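Local atomic coordinates of 2-oxoglutarate carboxylase small subunit (Hydrogenobacter thermophilus, PDB entry 7KCT), a protein that belongs to the biotin carboxylase family, with an ATP-grasp domain that binds ADP and a magnesium ion. Residues Ile178-Glu183 against Tyr210-Lys215; Arg187-Ala192 against Gly203-Glu208; Glu283-Glu288 against Tyr293-Asn298. All blocks are in the same frame, centred on the assembly; numbering follows the deposited sequence.

How the interactions relate
All three contacts lie in the ATP-grasp domain and reach the same ADP from different directions. Interactions 1 and 2, with centres about 13 Å apart, share helix 182-200 and the three-stranded antiparallel sheet; Asn188 ND2 of interaction 2 lies 2.9 Å from Ile178 O of interaction 1. Interaction 3 belongs to the four-stranded sheet, its centre about 15 Å from that of interaction 1 and about 19 Å from that of interaction 2. Around the adenine, Ile211 of interaction 1 and Glu208 of interaction 2 bind N1 and N6, while in interaction 3 Ile285 packs against adenine and ribose, Ile295 CD1 nears ADP O1A, and Glu283 and Glu296 hold the magnesium ion.

Interaction 1 of 3, residues Ile178-Glu183 against Tyr210-Lys215; sequences ICRNEE and YIENPK. With ADP (adenosine-5'-diphosphate), chain C.
Arg180 meets Glu212 end-on, its NH1 and NH2 each taking one carboxylate oxygen, in a two-pronged salt bridge. The two planes are only 23° apart, and both oxygens accept through their syn lone pairs. Arg180 NH1 lies 2.7 Å from Glu212 OE1 in a nearly straight bond, and Arg180 NH2 is equally close to Glu212 OE2. The arginine chain runs extended from CG to NE, whereas the glutamate chain bends at its second torsion (84°), and the two side chains cross at about a right angle. Two bonds, one to each oxygen, hold the two flat groups nearly coplanar. Beside the bridge, Ile178 packs on Tyr210: its CG2 branch lies over one face of the ring, while CG1 and CD1 both come to 3.8 Å from Tyr210 CE1. The phenol reaches this position because CG is anti to the backbone N (chi1 180°). Arg180 NH2 also approaches the ring obliquely, at 4.0 Å from Tyr210 CE2.

The contact joins the end of strand 176-179, an outer strand of the three-stranded antiparallel sheet, to the connection between strands 205-209 and 215-223. In the ATP-grasp fold this connection runs between the two sheets that enclose the nucleotide, and here it borders the adenine. Ile211 N donates to ADP N1 over 3.1 Å. Tyr210 CE1 lies 3.4 Å from ADP C2, and Pro214 CG touches the same carbon from 3.8 Å. Tyr210 therefore stands between Ile178 and the base, with Leu164 of strand 163-167 also against its side chain. Past the loop, Lys215 forms a salt bridge with Asp236 and a cation-pi contact with Phe444.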
loop_
_atom_site.group_PDB
_atom_site.type_symbol
_atom_site.label_atom_id
_atom_site.label_comp_id
_atom_site.label_asym_id
_atom_site.label_seq_id
_atom_site.Cartn_x
_atom_site.Cartn_y
_atom_site.Cartn_z
ATOM N N ILE A 178 0.494 17.323 -35.309
ATOM C CA ILE A 178 0.148 18.743 -35.273
ATOM C C ILE A 178 0.504 19.392 -36.601
ATOM O O ILE A 178 1.588 19.154 -37.131
ATOM C CB ILE A 178 0.882 19.444 -34.116
ATOM C CG1 ILE A 178 0.445 18.842 -32.780
ATOM C CG2 ILE A 178 0.616 20.935 -34.132
ATOM C CD1 ILE A 178 1.445 19.089 -31.620
ATOM N N CYS A 179 -0.373 20.251 -37.132
ATOM C CA CYS A 179 -0.124 20.922 -38.416
ATOM C C CYS A 179 -0.427 22.403 -38.244
ATOM O O CYS A 179 -1.567 22.767 -37.944
ATOM C CB CYS A 179 -0.969 20.318 -39.550
ATOM S SG CYS A 179 -1.077 18.492 -39.605
ATOM N N ARG A 180 0.583 23.253 -38.412
ATOM C CA ARG A 180 0.443 24.682 -38.145
ATOM C C ARG A 180 0.300 25.516 -39.416
ATOM O O ARG A 180 0.062 26.723 -39.332
ATOM C CB ARG A 180 1.629 25.157 -37.304
ATOM C CG ARG A 180 1.585 24.542 -35.880
ATOM C CD ARG A 180 2.603 25.120 -34.954
ATOM N NE ARG A 180 2.702 24.409 -33.683
ATOM C CZ ARG A 180 1.990 24.709 -32.616
ATOM N NH1 ARG A 180 1.111 25.697 -32.668
ATOM N NH2 ARG A 180 2.171 24.029 -31.496
ATOM N N ASN A 181 0.376 24.887 -40.578
ATOM C CA ASN A 181 0.135 25.548 -41.850
ATOM C C ASN A 181 -0.163 24.462 -42.868
ATOM O O ASN A 181 -0.012 23.267 -42.589
ATOM C CB ASN A 181 1.335 26.391 -42.285
ATOM C CG ASN A 181 2.605 25.593 -42.330
ATOM O OD1 ASN A 181 2.725 24.614 -43.070
ATOM N ND2 ASN A 181 3.567 25.993 -41.509
ATOM N N GLU A 182 -0.561 24.902 -44.071
ATOM C CA GLU A 182 -0.973 23.957 -45.098
ATOM C C GLU A 182 0.198 23.110 -45.562
ATOM O O GLU A 182 0.014 21.953 -45.958
ATOM C CB GLU A 182 -1.598 24.692 -46.286
ATOM C CG GLU A 182 -2.267 23.727 -47.235
ATOM C CD GLU A 182 -3.235 24.366 -48.195
ATOM O OE1 GLU A 182 -2.972 24.309 -49.409
ATOM O OE2 GLU A 182 -4.292 24.875 -47.754
ATOM N N GLU A 183 1.408 23.659 -45.528
ATOM C CA GLU A 183 2.569 22.856 -45.899
ATOM C C GLU A 183 2.722 21.660 -44.962
ATOM O O GLU A 183 3.015 20.546 -45.413
ATOM C CB GLU A 183 3.833 23.730 -45.905
ATOM N N TYR A 210 -6.402 22.105 -33.099
ATOM C CA TYR A 210 -5.370 21.875 -32.102
ATOM C C TYR A 210 -5.538 22.868 -30.961
ATOM O O TYR A 210 -5.400 24.086 -31.165
ATOM C CB TYR A 210 -3.978 21.996 -32.682
ATOM C CG TYR A 210 -2.956 21.751 -31.598
ATOM C CD1 TYR A 210 -2.745 20.457 -31.086
ATOM C CD2 TYR A 210 -2.234 22.802 -31.043
ATOM C CE1 TYR A 210 -1.794 20.215 -30.073
ATOM C CE2 TYR A 210 -1.278 22.575 -30.038
ATOM C CZ TYR A 210 -1.065 21.283 -29.558
ATOM O OH TYR A 210 -0.129 21.117 -28.560
ATOM N N ILE A 211 -5.814 22.368 -29.759
ATOM C CA ILE A 211 -5.944 23.218 -28.580
ATOM C C ILE A 211 -4.553 23.412 -27.975
ATOM O O ILE A 211 -3.972 22.471 -27.431
ATOM C CB ILE A 211 -6.915 22.637 -27.541
ATOM C CG1 ILE A 211 -8.275 22.292 -28.175
ATOM C CG2 ILE A 211 -7.026 23.588 -26.378
ATOM C CD1 ILE A 211 -9.050 23.492 -28.675
ATOM N N GLU A 212 -4.036 24.646 -28.021
ATOM C CA GLU A 212 -2.667 24.931 -27.582
ATOM C C GLU A 212 -2.603 24.935 -26.052
ATOM O O GLU A 212 -3.514 25.415 -25.369
ATOM C CB GLU A 212 -2.189 26.288 -28.143
ATOM C CG GLU A 212 -0.674 26.497 -28.220
ATOM C CD GLU A 212 -0.061 25.911 -29.478
ATOM O OE1 GLU A 212 -0.566 26.200 -30.585
ATOM O OE2 GLU A 212 0.955 25.192 -29.364
ATOM N N ASN A 213 -1.538 24.372 -25.515
ATOM C CA ASN A 213 -1.413 24.299 -24.061
ATOM C C ASN A 213 -2.577 23.622 -23.338
ATOM O O ASN A 213 -3.054 24.123 -22.314
ATOM C CB ASN A 213 -1.247 25.700 -23.491
ATOM C CG ASN A 213 -0.169 26.488 -24.198
ATOM O OD1 ASN A 213 0.977 26.048 -24.314
ATOM N ND2 ASN A 213 -0.557 27.633 -24.743
ATOM N N PRO A 214 -3.021 22.467 -23.800
ATOM C CA PRO A 214 -4.168 21.811 -23.176
ATOM C C PRO A 214 -3.777 21.007 -21.938
ATOM O O PRO A 214 -2.602 20.703 -21.706
ATOM C CB PRO A 214 -4.665 20.888 -24.289
ATOM C CG PRO A 214 -3.449 20.526 -25.000
ATOM C CD PRO A 214 -2.438 21.649 -24.869
ATOM N N LYS A 215 -4.797 20.686 -21.133
ATOM C CA LYS A 215 -4.721 19.630 -20.130
ATOM C C LYS A 215 -5.538 18.419 -20.601
ATOM O O LYS A 215 -6.486 18.550 -21.385
ATOM C CB LYS A 215 -5.206 20.153 -18.788
ATOM C CG LYS A 215 -4.256 21.195 -18.132
ATOM C CD LYS A 215 -4.777 21.601 -16.759
ATOM C CE LYS A 215 -3.656 21.822 -15.751
ATOM N NZ LYS A 215 -2.957 20.565 -15.368
HETATM P PB ADP C . -5.019 7.960 -28.167
HETATM O O1B ADP C . -3.765 7.505 -28.829
HETATM O O2B ADP C . -5.196 8.286 -26.706
HETATM O O3B ADP C . -6.289 7.383 -28.762
HETATM P PA ADP C . -6.201 10.505 -28.001
HETATM O O1A ADP C . -6.689 10.397 -26.601
HETATM O O2A ADP C . -7.092 11.235 -28.994
HETATM O O3A ADP C . -5.233 9.633 -28.869
HETATM O "O5'" ADP C . -5.118 12.005 -27.689
HETATM C "C5'" ADP C . -3.696 11.678 -27.482
HETATM C "C4'" ADP C . -3.183 12.830 -26.713
HETATM O "O4'" ADP C . -2.944 13.829 -27.731
HETATM C "C3'" ADP C . -4.175 13.380 -25.758
HETATM O "O3'" ADP C . -3.927 12.889 -24.436
HETATM C "C2'" ADP C . -3.718 14.837 -25.782
HETATM O "O2'" ADP C . -2.425 15.024 -25.089
HETATM C "C1'" ADP C . -3.382 15.087 -27.224
HETATM N N9 ADP C . -4.557 15.586 -27.979
HETATM C C8 ADP C . -5.628 14.875 -28.537
HETATM N N7 ADP C . -6.488 15.707 -29.180
HETATM C C5 ADP C . -5.964 16.987 -28.992
HETATM C C6 ADP C . -6.397 18.271 -29.411
HETATM N N6 ADP C . -7.546 18.398 -30.127
HETATM N N1 ADP C . -5.711 19.390 -29.069
HETATM C C2 ADP C . -4.575 19.160 -28.366
HETATM N N3 ADP C . -4.037 18.014 -27.914
HETATM C C4 ADP C . -4.770 16.924 -28.255
#

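Interaction 2 of 3, residues Arg187-Ala192 against Gly203-Glu208. With ADP (adenosine-5'-diphosphate), chain C.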
loop_
_atom_site.group_PDB
_atom_site.type_symbol
_atom_site.label_atom_id
_atom_site.label_comp_id
_atom_site.label_asym_id
_atom_site.label_seq_id
_atom_site.Cartn_x
_atom_site.Cartn_y
_atom_site.Cartn_z
ATOM N N ARG A 187 2.132 17.273 -45.747
ATOM C CA ARG A 187 3.138 16.299 -45.357
ATOM C C ARG A 187 2.582 15.330 -44.350
ATOM O O ARG A 187 2.696 14.116 -44.508
ATOM C CB ARG A 187 4.372 16.965 -44.765
ATOM C CG ARG A 187 5.547 15.993 -44.585
ATOM C CD ARG A 187 6.914 16.613 -44.234
ATOM N NE ARG A 187 6.856 18.050 -43.874
ATOM C CZ ARG A 187 7.084 19.090 -44.721
ATOM N NH1 ARG A 187 7.393 18.891 -45.982
ATOM N NH2 ARG A 187 6.917 20.344 -44.240
ATOM N N ASN A 188 1.989 15.859 -43.279
ATOM C CA ASN A 188 1.606 15.015 -42.162
ATOM C C ASN A 188 0.463 14.068 -42.507
ATOM O O ASN A 188 0.354 12.996 -41.893
ATOM C CB ASN A 188 1.211 15.868 -40.962
ATOM C CG ASN A 188 2.396 16.491 -40.259
ATOM O OD1 ASN A 188 3.516 16.017 -40.389
ATOM N ND2 ASN A 188 2.151 17.581 -39.525
ATOM N N TYR A 189 -0.426 14.448 -43.430
ATOM C CA TYR A 189 -1.520 13.550 -43.808
ATOM C C TYR A 189 -1.015 12.180 -44.254
ATOM O O TYR A 189 -1.354 11.168 -43.633
ATOM C CB TYR A 189 -2.376 14.207 -44.895
ATOM C CG TYR A 189 -3.628 13.428 -45.228
ATOM C CD1 TYR A 189 -4.801 13.573 -44.497
ATOM C CD2 TYR A 189 -3.630 12.535 -46.292
ATOM C CE1 TYR A 189 -5.944 12.845 -44.826
ATOM C CE2 TYR A 189 -4.761 11.809 -46.632
ATOM C CZ TYR A 189 -5.915 11.959 -45.898
ATOM O OH TYR A 189 -7.040 11.234 -46.241
ATOM N N GLU A 190 -0.120 12.147 -45.273
ATOM C CA GLU A 190 0.413 10.885 -45.812
ATOM C C GLU A 190 1.111 10.098 -44.715
ATOM O O GLU A 190 0.978 8.865 -44.615
ATOM C CB GLU A 190 1.442 11.139 -46.912
ATOM N N ASN A 191 1.833 10.805 -43.848
ATOM C CA ASN A 191 2.630 10.128 -42.818
ATOM C C ASN A 191 1.758 9.572 -41.706
ATOM O O ASN A 191 2.010 8.460 -41.222
ATOM C CB ASN A 191 3.703 11.040 -42.200
ATOM C CG ASN A 191 4.707 11.544 -43.228
ATOM O OD1 ASN A 191 4.614 11.222 -44.420
ATOM N ND2 ASN A 191 5.633 12.397 -42.785
ATOM N N ALA A 192 0.710 10.305 -41.308
ATOM C CA ALA A 192 -0.203 9.769 -40.309
ATOM C C ALA A 192 -1.134 8.721 -40.910
ATOM O O ALA A 192 -1.592 7.830 -40.191
ATOM C CB ALA A 192 -1.041 10.883 -39.688
ATOM N N GLY A 203 -6.366 3.396 -42.388
ATOM C CA GLY A 203 -5.648 4.650 -42.475
ATOM C C GLY A 203 -6.474 5.901 -42.278
ATOM O O GLY A 203 -5.935 7.005 -42.397
ATOM N N ASP A 204 -7.750 5.771 -41.932
ATOM C CA ASP A 204 -8.663 6.908 -41.946
ATOM C C ASP A 204 -8.324 7.935 -40.873
ATOM O O ASP A 204 -8.173 7.591 -39.695
ATOM C CB ASP A 204 -10.096 6.434 -41.726
ATOM C CG ASP A 204 -10.514 5.353 -42.697
ATOM O OD1 ASP A 204 -9.913 5.252 -43.788
ATOM O OD2 ASP A 204 -11.435 4.589 -42.355
ATOM N N LEU A 205 -8.289 9.207 -41.270
ATOM C CA LEU A 205 -7.933 10.295 -40.374
ATOM C C LEU A 205 -9.134 11.211 -40.161
ATOM O O LEU A 205 -10.015 11.313 -41.016
ATOM C CB LEU A 205 -6.759 11.103 -40.939
ATOM C CG LEU A 205 -5.533 10.286 -41.374
ATOM C CD1 LEU A 205 -4.531 11.161 -42.101
ATOM C CD2 LEU A 205 -4.897 9.629 -40.212
ATOM N N LEU A 206 -9.189 11.821 -38.983
ATOM C CA LEU A 206 -10.026 12.977 -38.731
ATOM C C LEU A 206 -9.126 14.181 -38.456
ATOM O O LEU A 206 -7.924 14.058 -38.179
ATOM C CB LEU A 206 -10.992 12.722 -37.569
ATOM C CG LEU A 206 -10.478 12.523 -36.143
ATOM C CD1 LEU A 206 -10.077 13.874 -35.549
ATOM C CD2 LEU A 206 -11.518 11.877 -35.280
ATOM N N LEU A 207 -9.742 15.350 -38.481
ATOM C CA LEU A 207 -9.052 16.606 -38.249
ATOM C C LEU A 207 -9.799 17.339 -37.162
ATOM O O LEU A 207 -11.029 17.400 -37.207
ATOM C CB LEU A 207 -9.006 17.436 -39.534
ATOM C CG LEU A 207 -8.203 18.736 -39.552
ATOM C CD1 LEU A 207 -8.003 19.190 -41.012
ATOM C CD2 LEU A 207 -8.896 19.791 -38.778
ATOM N N GLU A 208 -9.075 17.880 -36.179
ATOM C CA GLU A 208 -9.706 18.757 -35.222
ATOM C C GLU A 208 -8.807 19.940 -34.875
ATOM O O GLU A 208 -7.632 19.977 -35.206
ATOM C CB GLU A 208 -10.135 17.994 -33.950
ATOM C CG GLU A 208 -9.084 17.176 -33.243
ATOM C CD GLU A 208 -9.673 16.385 -32.045
ATOM O OE1 GLU A 208 -10.785 15.817 -32.179
ATOM O OE2 GLU A 208 -9.025 16.301 -30.980
HETATM P PB ADP C . -5.019 7.960 -28.167
HETATM O O1B ADP C . -3.765 7.505 -28.829
HETATM O O2B ADP C . -5.196 8.286 -26.706
HETATM O O3B ADP C . -6.289 7.383 -28.762
HETATM P PA ADP C . -6.201 10.505 -28.001
HETATM O O1A ADP C . -6.689 10.397 -26.601
HETATM O O2A ADP C . -7.092 11.235 -28.994
HETATM O O3A ADP C . -5.233 9.633 -28.869
HETATM O "O5'" ADP C . -5.118 12.005 -27.689
HETATM C "C5'" ADP C . -3.696 11.678 -27.482
HETATM C "C4'" ADP C . -3.183 12.830 -26.713
HETATM O "O4'" ADP C . -2.944 13.829 -27.731
HETATM C "C3'" ADP C . -4.175 13.380 -25.758
HETATM O "O3'" ADP C . -3.927 12.889 -24.436
HETATM C "C2'" ADP C . -3.718 14.837 -25.782
HETATM O "O2'" ADP C . -2.425 15.024 -25.089
HETATM C "C1'" ADP C . -3.382 15.087 -27.224
HETATM N N9 ADP C . -4.557 15.586 -27.979
HETATM C C8 ADP C . -5.628 14.875 -28.537
HETATM N N7 ADP C . -6.488 15.707 -29.180
HETATM C C5 ADP C . -5.964 16.987 -28.992
HETATM C C6 ADP C . -6.397 18.271 -29.411
HETATM N N6 ADP C . -7.546 18.398 -30.127
HETATM N N1 ADP C . -5.711 19.390 -29.069
HETATM C C2 ADP C . -4.575 19.160 -28.366
HETATM N N3 ADP C . -4.037 18.014 -27.914
HETATM C C4 ADP C . -4.770 16.924 -28.255
#
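A chi1 of -173° turns the Tyr189 phenol away from the backbone N and out from helix 182-200 toward strand 205-209. Leu205 (chi1 -51°, CG beside the backbone N) sends its two methyls to different neighbours. CD1 sits over one face of the Tyr189 ring in a CH-pi contact, 3.8 Å from the ring centroid and 29° off the normal; the offset brings it within 3.4 Å of Tyr189 CD1. CD2 turns to the next helical turn, lying 3.8 Å from Ala192 O and 4.1 Å from Ala192 CB. One leucine thus bridges Tyr189 and Ala192, three residues and about one turn apart on the helix face toward the sheet, and Leu165 of the adjoining strand 163-167 also packs against Tyr189.

Farther along the strand, Glu208 is extended beyond CG and its OE2 accepts a nearly straight bond from ADP N6 over 2.7 Å. Lys166 and Lys128 form salt bridges with its two oxygens, OE2 and OE1 respectively. Between these two segments the contact is purely apolar, whereas the adenine amino group meets a buried carboxylate that two lysines would be expected to keep ionised.

Interaction 3 of 3, residues Glu283-Glu288 against Tyr293-Asn298. With MG (magnesium ion), chain E; ADP (adenosine-5'-diphosphate), chain C.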
loop_
_atom_site.group_PDB
_atom_site.type_symbol
_atom_site.label_atom_id
_atom_site.label_comp_id
_atom_site.label_asym_id
_atom_site.label_seq_id
_atom_site.Cartn_x
_atom_site.Cartn_y
_atom_site.Cartn_z
ATOM N N GLU A 283 -12.439 10.741 -22.353
ATOM C CA GLU A 283 -11.287 11.618 -22.270
ATOM C C GLU A 283 -11.659 12.956 -22.909
ATOM O O GLU A 283 -12.306 12.977 -23.970
ATOM C CB GLU A 283 -10.084 10.990 -22.968
ATOM C CG GLU A 283 -9.726 9.581 -22.404
ATOM C CD GLU A 283 -8.368 9.034 -22.868
ATOM O OE1 GLU A 283 -7.676 8.412 -22.038
ATOM O OE2 GLU A 283 -7.998 9.156 -24.065
ATOM N N PHE A 284 -11.278 14.051 -22.225
ATOM C CA PHE A 284 -11.484 15.451 -22.604
ATOM C C PHE A 284 -10.140 16.174 -22.706
ATOM O O PHE A 284 -9.189 15.830 -22.007
ATOM C CB PHE A 284 -12.291 16.183 -21.552
ATOM C CG PHE A 284 -13.655 15.678 -21.391
ATOM C CD1 PHE A 284 -13.895 14.525 -20.661
ATOM C CD2 PHE A 284 -14.723 16.348 -21.976
ATOM C CE1 PHE A 284 -15.161 14.083 -20.506
ATOM C CE2 PHE A 284 -16.002 15.904 -21.833
ATOM C CZ PHE A 284 -16.225 14.768 -21.106
ATOM N N ILE A 285 -10.068 17.176 -23.573
ATOM C CA ILE A 285 -9.022 18.200 -23.588
ATOM C C ILE A 285 -9.609 19.452 -22.941
ATOM O O ILE A 285 -10.741 19.843 -23.245
ATOM C CB ILE A 285 -8.566 18.498 -25.023
ATOM C CG1 ILE A 285 -7.799 17.345 -25.655
ATOM C CG2 ILE A 285 -7.694 19.756 -25.065
ATOM C CD1 ILE A 285 -6.521 17.020 -24.936
ATOM N N ALA A 286 -8.848 20.109 -22.081
ATOM C CA ALA A 286 -9.296 21.334 -21.431
ATOM C C ALA A 286 -8.486 22.508 -21.970
ATOM O O ALA A 286 -7.252 22.446 -22.019
ATOM C CB ALA A 286 -9.134 21.234 -19.920
ATOM N N ASP A 287 -9.174 23.588 -22.361
ATOM C CA ASP A 287 -8.458 24.733 -22.912
ATOM C C ASP A 287 -8.004 25.662 -21.793
ATOM O O ASP A 287 -8.262 25.423 -20.613
ATOM C CB ASP A 287 -9.311 25.513 -23.915
ATOM C CG ASP A 287 -10.495 26.196 -23.264
ATOM O OD1 ASP A 287 -10.568 26.282 -22.020
ATOM O OD2 ASP A 287 -11.372 26.655 -24.013
ATOM N N GLU A 288 -7.322 26.750 -22.174
ATOM C CA GLU A 288 -6.754 27.646 -21.168
ATOM C C GLU A 288 -7.841 28.248 -20.279
ATOM O O GLU A 288 -7.660 28.356 -19.060
ATOM C CB GLU A 288 -5.933 28.741 -21.854
ATOM N N TYR A 293 -13.599 19.690 -23.770
ATOM C CA TYR A 293 -14.086 19.154 -25.031
ATOM C C TYR A 293 -13.728 17.673 -25.150
ATOM O O TYR A 293 -12.556 17.281 -24.998
ATOM C CB TYR A 293 -13.479 19.906 -26.203
ATOM C CG TYR A 293 -13.639 21.403 -26.085
ATOM C CD1 TYR A 293 -12.733 22.160 -25.330
ATOM C CD2 TYR A 293 -14.685 22.072 -26.716
ATOM C CE1 TYR A 293 -12.862 23.560 -25.215
ATOM C CE2 TYR A 293 -14.811 23.475 -26.631
ATOM C CZ TYR A 293 -13.909 24.207 -25.868
ATOM O OH TYR A 293 -14.059 25.579 -25.768
ATOM N N PHE A 294 -14.727 16.872 -25.498
ATOM C CA PHE A 294 -14.559 15.438 -25.553
ATOM C C PHE A 294 -13.695 15.091 -26.730
ATOM O O PHE A 294 -13.799 15.707 -27.798
ATOM C CB PHE A 294 -15.915 14.757 -25.671
ATOM C CG PHE A 294 -15.851 13.294 -26.064
ATOM C CD1 PHE A 294 -15.757 12.917 -27.384
ATOM C CD2 PHE A 294 -15.897 12.302 -25.086
ATOM C CE1 PHE A 294 -15.733 11.557 -27.741
ATOM C CE2 PHE A 294 -15.890 10.939 -25.420
ATOM C CZ PHE A 294 -15.788 10.561 -26.742
ATOM N N ILE A 295 -12.801 14.135 -26.527
ATOM C CA ILE A 295 -12.008 13.665 -27.647
ATOM C C ILE A 295 -12.098 12.163 -27.916
ATOM O O ILE A 295 -11.867 11.730 -29.057
ATOM C CB ILE A 295 -10.521 14.059 -27.478
ATOM C CG1 ILE A 295 -9.971 13.552 -26.130
ATOM C CG2 ILE A 295 -10.362 15.618 -27.652
ATOM C CD1 ILE A 295 -8.390 13.533 -26.036
ATOM N N GLU A 296 -12.357 11.341 -26.898
ATOM C CA GLU A 296 -12.387 9.899 -27.173
ATOM C C GLU A 296 -12.880 9.185 -25.934
ATOM O O GLU A 296 -12.824 9.719 -24.830
ATOM C CB GLU A 296 -11.025 9.318 -27.619
ATOM C CG GLU A 296 -10.068 8.900 -26.500
ATOM C CD GLU A 296 -9.039 7.826 -26.914
ATOM O OE1 GLU A 296 -9.095 7.303 -28.052
ATOM O OE2 GLU A 296 -8.159 7.514 -26.079
ATOM N N MET A 297 -13.386 7.971 -26.131
ATOM C CA MET A 297 -13.833 7.135 -25.025
ATOM C C MET A 297 -12.987 5.869 -25.059
ATOM O O MET A 297 -12.667 5.377 -26.138
ATOM C CB MET A 297 -15.311 6.755 -25.134
ATOM C CG MET A 297 -15.781 5.934 -23.944
ATOM S SD MET A 297 -17.557 5.586 -23.822
ATOM C CE MET A 297 -17.620 5.196 -22.049
ATOM N N ASN A 298 -12.597 5.347 -23.902
ATOM C CA ASN A 298 -11.891 4.069 -23.826
ATOM C C ASN A 298 -12.871 3.104 -23.165
ATOM O O ASN A 298 -13.272 3.335 -22.026
ATOM C CB ASN A 298 -10.597 4.154 -23.006
ATOM C CG ASN A 298 -9.452 4.839 -23.751
ATOM O OD1 ASN A 298 -8.602 5.483 -23.137
ATOM N ND2 ASN A 298 -9.385 4.638 -25.051
HETATM MG MG MG E . -6.448 8.465 -25.431
HETATM P PB ADP C . -5.019 7.960 -28.167
HETATM O O1B ADP C . -3.765 7.505 -28.829
HETATM O O2B ADP C . -5.196 8.286 -26.706
HETATM O O3B ADP C . -6.289 7.383 -28.762
HETATM P PA ADP C . -6.201 10.505 -28.001
HETATM O O1A ADP C . -6.689 10.397 -26.601
HETATM O O2A ADP C . -7.092 11.235 -28.994
HETATM O O3A ADP C . -5.233 9.633 -28.869
HETATM O "O5'" ADP C . -5.118 12.005 -27.689
HETATM C "C5'" ADP C . -3.696 11.678 -27.482
HETATM C "C4'" ADP C . -3.183 12.830 -26.713
HETATM O "O4'" ADP C . -2.944 13.829 -27.731
HETATM C "C3'" ADP C . -4.175 13.380 -25.758
HETATM O "O3'" ADP C . -3.927 12.889 -24.436
HETATM C "C2'" ADP C . -3.718 14.837 -25.782
HETATM O "O2'" ADP C . -2.425 15.024 -25.089
HETATM C "C1'" ADP C . -3.382 15.087 -27.224
HETATM N N9 ADP C . -4.557 15.586 -27.979
HETATM C C8 ADP C . -5.628 14.875 -28.537
HETATM N N7 ADP C . -6.488 15.707 -29.180
HETATM C C5 ADP C . -5.964 16.987 -28.992
HETATM C C6 ADP C . -6.397 18.271 -29.411
HETATM N N6 ADP C . -7.546 18.398 -30.127
HETATM N N1 ADP C . -5.711 19.390 -29.069
HETATM C C2 ADP C . -4.575 19.160 -28.366
HETATM N N3 ADP C . -4.037 18.014 -27.914
HETATM C C4 ADP C . -4.770 16.924 -28.255
HETATM O O HOH W 1 -6.270 6.498 -24.107
HETATM O O HOH W 2 -5.022 9.093 -24.294
#
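Glu283 and Glu296 share a magnesium ion, their side chains lying alongside each other and pointing the same way. Glu283 OE2 binds it at 2.2 Å and Glu296 OE2 at 2.1 Å; ADP O2B, ADP O1A and two waters complete six ligands. The metal explains why these two carboxylate oxygens can approach to 2.6 Å. The other oxygen of Glu283, OE1, forms a salt bridge with Lys245 and a hydrogen bond with Gln302, while Asn298 OD1 accepts from one of the metal-bound waters.

Backbone pairing sets the two glutamates on one face. Glu283 N donates to Glu296 O over 2.7 Å, nearly along the C=O axis, and Glu283 O accepts from Ile295 N and, weakly, from Glu296 N. With two residues, Ile295 and Glu296, set against the single Glu283, the pairing shifts by one in a classic beta bulge. Beyond it, Ile285 and Tyr293 exchange two backbone bonds.

On the nucleotide side, Ile285 CG1 packs 3.7 Å from Ile295 CG2, and Ile285 CD1 is equally close to ADP C2'. Phe284 and Phe294 cross at about a right angle on the opposite face, with Phe284 CE2 4.0 Å from Phe294 CB. This hairpin of strands 278-286 and 292-298 forms one edge of the four-stranded antiparallel sheet; 292-298 is outermost, 278-286 pairs on its other side with strand 215-223, and helix 124-133 packs on Phe294 through Met131.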